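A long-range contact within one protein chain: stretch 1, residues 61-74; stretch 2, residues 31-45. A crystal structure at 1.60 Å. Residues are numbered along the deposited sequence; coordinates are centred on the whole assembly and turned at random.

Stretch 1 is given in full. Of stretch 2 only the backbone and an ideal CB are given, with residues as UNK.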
# COMPACT_ATOMS: atom_id res chain seq x y z
N MET A 61 8.68 1.13 -4.48
CA MET A 61 9.51 1.53 -5.63
C MET A 61 9.79 3.02 -5.59
O MET A 61 9.10 3.77 -4.90
CB MET A 61 8.79 1.22 -6.93
CG MET A 61 8.78 -0.26 -7.27
SD MET A 61 7.87 -0.66 -8.78
CE MET A 61 8.06 0.82 -9.78
N GLU A 62 10.78 3.46 -6.38
CA GLU A 62 11.17 4.89 -6.42
C GLU A 62 11.11 5.51 -5.03
O GLU A 62 11.75 5.01 -4.12
CB GLU A 62 10.36 5.73 -7.43
CG GLU A 62 8.85 5.44 -7.52
CD GLU A 62 8.49 4.47 -8.66
OE1 GLU A 62 7.39 3.86 -8.59
OE2 GLU A 62 9.30 4.33 -9.60
N ASN A 63 10.36 6.62 -4.88
CA ASN A 63 10.39 7.35 -3.61
C ASN A 63 9.18 7.05 -2.69
O ASN A 63 8.97 7.74 -1.68
CB ASN A 63 10.57 8.86 -3.85
CG ASN A 63 12.07 9.26 -4.07
OD1 ASN A 63 12.99 8.52 -3.73
ND2 ASN A 63 12.30 10.48 -4.58
N GLU A 64 8.42 5.98 -3.00
CA GLU A 64 7.31 5.56 -2.14
C GLU A 64 7.82 5.23 -0.75
O GLU A 64 8.93 4.66 -0.58
CB GLU A 64 6.66 4.28 -2.67
CG GLU A 64 5.97 4.52 -3.97
CD GLU A 64 5.88 3.29 -4.85
OE1 GLU A 64 6.05 2.16 -4.30
OE2 GLU A 64 5.69 3.47 -6.09
N VAL A 65 7.01 5.53 0.29
CA VAL A 65 7.43 5.08 1.64
C VAL A 65 8.05 3.65 1.65
O VAL A 65 7.45 2.67 1.17
CB VAL A 65 6.26 5.13 2.69
CG1 VAL A 65 6.74 4.55 4.07
CG2 VAL A 65 5.62 6.57 2.71
N ASN A 66 9.26 3.60 2.19
CA ASN A 66 10.08 2.41 2.10
C ASN A 66 9.51 1.23 2.92
O ASN A 66 9.41 1.32 4.14
CB ASN A 66 11.49 2.75 2.53
CG ASN A 66 12.46 1.61 2.21
OD1 ASN A 66 12.08 0.61 1.56
ND2 ASN A 66 13.71 1.76 2.63
N THR A 67 9.06 0.16 2.25
CA THR A 67 8.50 -0.99 2.91
C THR A 67 9.49 -2.10 3.19
O THR A 67 9.14 -3.10 3.88
CB THR A 67 7.32 -1.59 2.12
OG1 THR A 67 7.79 -2.03 0.83
CG2 THR A 67 6.14 -0.52 1.95
N TYR A 68 10.68 -2.03 2.61
CA TYR A 68 11.66 -3.08 2.87
C TYR A 68 11.98 -3.27 4.35
O TYR A 68 11.97 -4.42 4.83
CB TYR A 68 12.93 -2.92 1.97
CG TYR A 68 12.63 -3.39 0.56
CD1 TYR A 68 11.99 -2.54 -0.37
CD2 TYR A 68 12.94 -4.71 0.16
CE1 TYR A 68 11.69 -3.00 -1.71
CE2 TYR A 68 12.65 -5.19 -1.14
CZ TYR A 68 12.04 -4.32 -2.06
OH TYR A 68 11.79 -4.79 -3.34
N PRO A 69 12.26 -2.17 5.08
CA PRO A 69 12.48 -2.31 6.51
C PRO A 69 11.29 -2.94 7.25
O PRO A 69 11.52 -3.64 8.23
CB PRO A 69 12.74 -0.89 6.99
CG PRO A 69 13.21 -0.15 5.79
CD PRO A 69 12.46 -0.79 4.64
N ILE A 70 10.09 -2.76 6.73
CA ILE A 70 8.89 -3.27 7.39
C ILE A 70 8.87 -4.78 7.28
O ILE A 70 8.61 -5.47 8.23
CB ILE A 70 7.57 -2.72 6.79
CG1 ILE A 70 7.58 -1.17 6.82
CG2 ILE A 70 6.38 -3.33 7.58
CD1 ILE A 70 6.43 -0.47 5.98
N ILE A 71 9.11 -5.28 6.07
CA ILE A 71 9.22 -6.73 5.90
C ILE A 71 10.29 -7.35 6.82
O ILE A 71 10.08 -8.40 7.45
CB ILE A 71 9.48 -7.07 4.41
CG1 ILE A 71 8.26 -6.64 3.59
CG2 ILE A 71 9.77 -8.60 4.29
CD1 ILE A 71 8.56 -6.56 2.08
N GLU A 72 11.45 -6.72 6.92
CA GLU A 72 12.50 -7.20 7.79
C GLU A 72 12.10 -7.29 9.28
O GLU A 72 12.41 -8.29 9.95
CB GLU A 72 13.72 -6.34 7.57
CG GLU A 72 14.27 -6.55 6.13
CD GLU A 72 15.48 -5.73 5.89
OE1 GLU A 72 15.42 -4.49 6.11
OE2 GLU A 72 16.51 -6.32 5.50
N LYS A 73 11.38 -6.26 9.73
CA LYS A 73 10.88 -6.16 11.12
C LYS A 73 9.85 -7.26 11.35
O LYS A 73 9.90 -7.94 12.35
CB LYS A 73 10.19 -4.80 11.32
CG LYS A 73 9.79 -4.45 12.79
CD LYS A 73 10.98 -4.26 13.65
CE LYS A 73 10.67 -3.40 14.86
NZ LYS A 73 11.98 -3.01 15.46
N ALA A 74 8.90 -7.41 10.43
CA ALA A 74 7.91 -8.48 10.53
C ALA A 74 8.57 -9.85 10.66
O ALA A 74 8.24 -10.67 11.56
CB ALA A 74 6.89 -8.41 9.34
N UNK A 31 14.85 13.55 2.77
CA UNK A 31 13.40 13.51 3.10
C UNK A 31 12.83 12.09 2.96
O UNK A 31 12.14 11.58 3.85
CB UNK A 31 12.62 14.47 2.19
N UNK A 32 13.09 11.43 1.84
CA UNK A 32 12.71 10.00 1.70
C UNK A 32 13.14 9.16 2.89
O UNK A 32 12.32 8.41 3.43
CB UNK A 32 13.32 9.41 0.43
N UNK A 33 14.42 9.28 3.28
CA UNK A 33 14.97 8.42 4.32
C UNK A 33 14.35 8.77 5.68
O UNK A 33 13.84 7.88 6.36
CB UNK A 33 16.49 8.55 4.37
N UNK A 34 14.41 10.05 6.04
CA UNK A 34 13.90 10.50 7.37
C UNK A 34 12.40 10.26 7.55
O UNK A 34 11.97 9.63 8.55
CB UNK A 34 14.19 11.99 7.56
N UNK A 35 11.61 10.67 6.56
CA UNK A 35 10.15 10.52 6.61
C UNK A 35 9.78 9.03 6.60
O UNK A 35 8.90 8.59 7.35
CB UNK A 35 9.49 11.24 5.43
N UNK A 36 10.46 8.23 5.78
CA UNK A 36 10.12 6.79 5.75
C UNK A 36 10.37 6.17 7.12
O UNK A 36 9.57 5.36 7.59
CB UNK A 36 10.93 6.06 4.68
N UNK A 37 11.49 6.57 7.73
CA UNK A 37 11.88 6.12 9.09
C UNK A 37 10.81 6.51 10.14
O UNK A 37 10.43 5.66 10.98
CB UNK A 37 13.23 6.73 9.48
N UNK A 38 10.37 7.77 10.08
CA UNK A 38 9.36 8.28 11.05
C UNK A 38 8.04 7.53 10.91
O UNK A 38 7.41 7.17 11.91
CB UNK A 38 9.12 9.78 10.85
N UNK A 39 7.62 7.27 9.66
CA UNK A 39 6.31 6.74 9.38
C UNK A 39 6.31 5.32 9.91
O UNK A 39 5.34 4.92 10.58
CB UNK A 39 5.97 6.80 7.89
N UNK A 40 7.38 4.57 9.61
CA UNK A 40 7.44 3.17 10.04
C UNK A 40 7.60 3.03 11.54
O UNK A 40 6.99 2.14 12.12
CB UNK A 40 8.59 2.45 9.34
N UNK A 41 8.31 3.95 12.17
CA UNK A 41 8.44 3.90 13.63
C UNK A 41 6.99 3.99 14.19
O UNK A 41 6.64 3.24 15.11
CB UNK A 41 9.33 5.03 14.16
N UNK A 42 6.15 4.84 13.62
CA UNK A 42 4.77 5.04 14.11
C UNK A 42 3.93 3.77 13.83
O UNK A 42 3.18 3.29 14.70
CB UNK A 42 4.13 6.26 13.44
N UNK A 43 4.11 3.20 12.64
CA UNK A 43 3.48 1.87 12.32
C UNK A 43 3.71 0.83 13.41
O UNK A 43 2.74 0.17 13.82
CB UNK A 43 4.03 1.32 11.00
N UNK A 44 4.96 0.65 13.87
CA UNK A 44 5.28 -0.44 14.78
C UNK A 44 4.65 -0.20 16.16
O UNK A 44 4.60 -1.10 16.95
CB UNK A 44 6.80 -0.60 14.91
N UNK A 45 4.23 1.03 16.44
CA UNK A 45 3.53 1.32 17.71
C UNK A 45 2.03 1.00 17.67
O UNK A 45 1.38 1.05 18.72
CB UNK A 45 3.71 2.80 18.07

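Residues 31–44 have helical backbone angles, and one face of this helix meets stretch 1, at positions mostly three or four residues apart. At position 31 the ideal CB has nothing of stretch 1 within 5.5 Å, so many side chains would suit; the residue is Arg31.

Position 32 points its CB toward the turn from Met61 to Glu64, 4.3 Å from Asn63 OD1. Beyond lie the carbonyl oxygens of Glu62, Asn63 and Glu64, so a long side chain ending in a donor would fit, whether aromatic or basic. It is Tyr32. Asn63 OD1 lies over one face of its ring and Glu64 O at the edge, 3.3 Å from Tyr32 CE1. The hydroxyl donates to a water (Tyr32 OH to water O, 2.9 Å), which in turn donates to Glu62 O and Glu64 O and so ties the turn to the helix.

Positions 33, 34 and 35 leave stretch 1 untouched; they are Thr33, Thr34 and Leu35.

At position 36 the two stretches come close, with the CA atoms of this residue and Val65 5.2 Å apart. The ideal CB is 3.9 Å from Asn66 N, a backbone donor, and 4.5 Å from Val65 CG1. A small residue is favoured, alanine or glycine for space, serine or threonine to use the donor. Ser36 accepts from Asn66 N at 3.1 Å through OG, nearly linearly (172°), while the same OG donates to Tyr32 O within its own helix.

Positions 37 and 38 make no contact and tolerate polar residues, here Glu37 and Gln38. Position 39 points toward stretch 1, its ideal CB 4.5 Å from Val65 CG1, which invites an aliphatic side chain; Ile39 CD1 reaches Val65 CG2 at 3.9 Å.

Position 40 also points toward stretch 1, its CB 4.5 Å from Ile70 CG1. Valine, isoleucine or alanine would suit, and Val40 packs CG1 against Ile70 CG1 at 3.6 Å.

Positions 41 and 42 are out of reach and are occupied by Phe41 and Ser42.

Position 43 points toward stretch 1 but has nothing within 5.5 Å of its CB, so a longer apolar side chain is needed to touch Ile70. Leu43 does so, CD2 lying 3.8 Å from Ile70 CG2.

At position 44 the CB is 4.8 Å from Lys73 CE and faces an aliphatic lysine stem, suiting an aromatic or a long aliphatic residue. Tyr44 receives Lys73 CG over its ring face, a CH-pi contact 3.9 Å from the ring centroid.

Position 45 is out of reach; it is Glu45.

Stretch 2, residues 31-45: RYTTLSEQIVFSLYE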
# COMPACT_ATOMS: atom_id res chain seq x y z
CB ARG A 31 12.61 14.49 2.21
CG ARG A 31 12.68 15.95 2.59
CD ARG A 31 11.99 16.27 3.91
NE ARG A 31 12.90 16.01 5.03
CZ ARG A 31 12.58 16.10 6.32
NH1 ARG A 31 13.49 15.84 7.26
NH2 ARG A 31 11.35 16.45 6.68
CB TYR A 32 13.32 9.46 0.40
CG TYR A 32 13.20 8.00 0.24
CD1 TYR A 32 11.99 7.41 -0.15
CD2 TYR A 32 14.32 7.19 0.43
CE1 TYR A 32 11.89 6.04 -0.26
CE2 TYR A 32 14.23 5.83 0.32
CZ TYR A 32 13.02 5.27 -0.05
OH TYR A 32 13.03 3.92 -0.17
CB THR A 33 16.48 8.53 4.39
OG1 THR A 33 17.06 8.15 3.13
CG2 THR A 33 17.07 7.67 5.53
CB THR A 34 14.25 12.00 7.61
OG1 THR A 34 15.66 12.20 7.48
CG2 THR A 34 13.84 12.44 9.02
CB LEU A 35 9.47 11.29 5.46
CG LEU A 35 9.49 12.81 5.40
CD1 LEU A 35 8.81 13.35 4.16
CD2 LEU A 35 8.85 13.45 6.61
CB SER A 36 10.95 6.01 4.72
OG SER A 36 10.41 6.23 3.43
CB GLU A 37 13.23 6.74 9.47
CG GLU A 37 14.38 5.82 9.07
CD GLU A 37 15.80 6.49 8.94
OE1 GLU A 37 16.03 7.64 9.43
OE2 GLU A 37 16.68 5.80 8.35
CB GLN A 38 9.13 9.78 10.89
CG GLN A 38 10.36 10.54 11.32
CD GLN A 38 10.25 12.04 11.13
OE1 GLN A 38 9.24 12.54 10.66
NE2 GLN A 38 11.33 12.76 11.48
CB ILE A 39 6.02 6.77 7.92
CG1 ILE A 39 5.68 8.24 7.53
CG2 ILE A 39 4.90 5.85 7.54
CD1 ILE A 39 5.75 8.56 6.01
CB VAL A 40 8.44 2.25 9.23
CG1 VAL A 40 8.01 2.28 7.72
CG2 VAL A 40 9.90 2.55 9.51
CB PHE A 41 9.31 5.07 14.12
CG PHE A 41 9.33 5.25 15.61
CD1 PHE A 41 10.34 4.68 16.35
CD2 PHE A 41 8.34 6.00 16.26
CE1 PHE A 41 10.39 4.82 17.74
CE2 PHE A 41 8.39 6.16 17.65
CZ PHE A 41 9.41 5.57 18.38
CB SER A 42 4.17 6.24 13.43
OG SER A 42 2.80 6.48 13.83
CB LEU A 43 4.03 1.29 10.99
CG LEU A 43 3.61 -0.21 10.73
CD1 LEU A 43 2.09 -0.25 10.51
CD2 LEU A 43 4.31 -0.65 9.41
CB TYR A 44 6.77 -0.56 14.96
CG TYR A 44 7.57 -0.75 13.67
CD1 TYR A 44 6.98 -1.33 12.54
CD2 TYR A 44 8.88 -0.27 13.59
CE1 TYR A 44 7.71 -1.48 11.33
CE2 TYR A 44 9.65 -0.41 12.40
CZ TYR A 44 9.05 -1.02 11.28
OH TYR A 44 9.78 -1.16 10.09
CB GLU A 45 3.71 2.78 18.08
CG GLU A 45 5.15 3.13 18.44
CD GLU A 45 5.23 4.46 19.17
OE1 GLU A 45 4.26 5.26 19.06
OE2 GLU A 45 6.25 4.71 19.84
O HOH W 1 10.74 3.09 -1.73
O HOH W 2 10.70 2.85 6.06
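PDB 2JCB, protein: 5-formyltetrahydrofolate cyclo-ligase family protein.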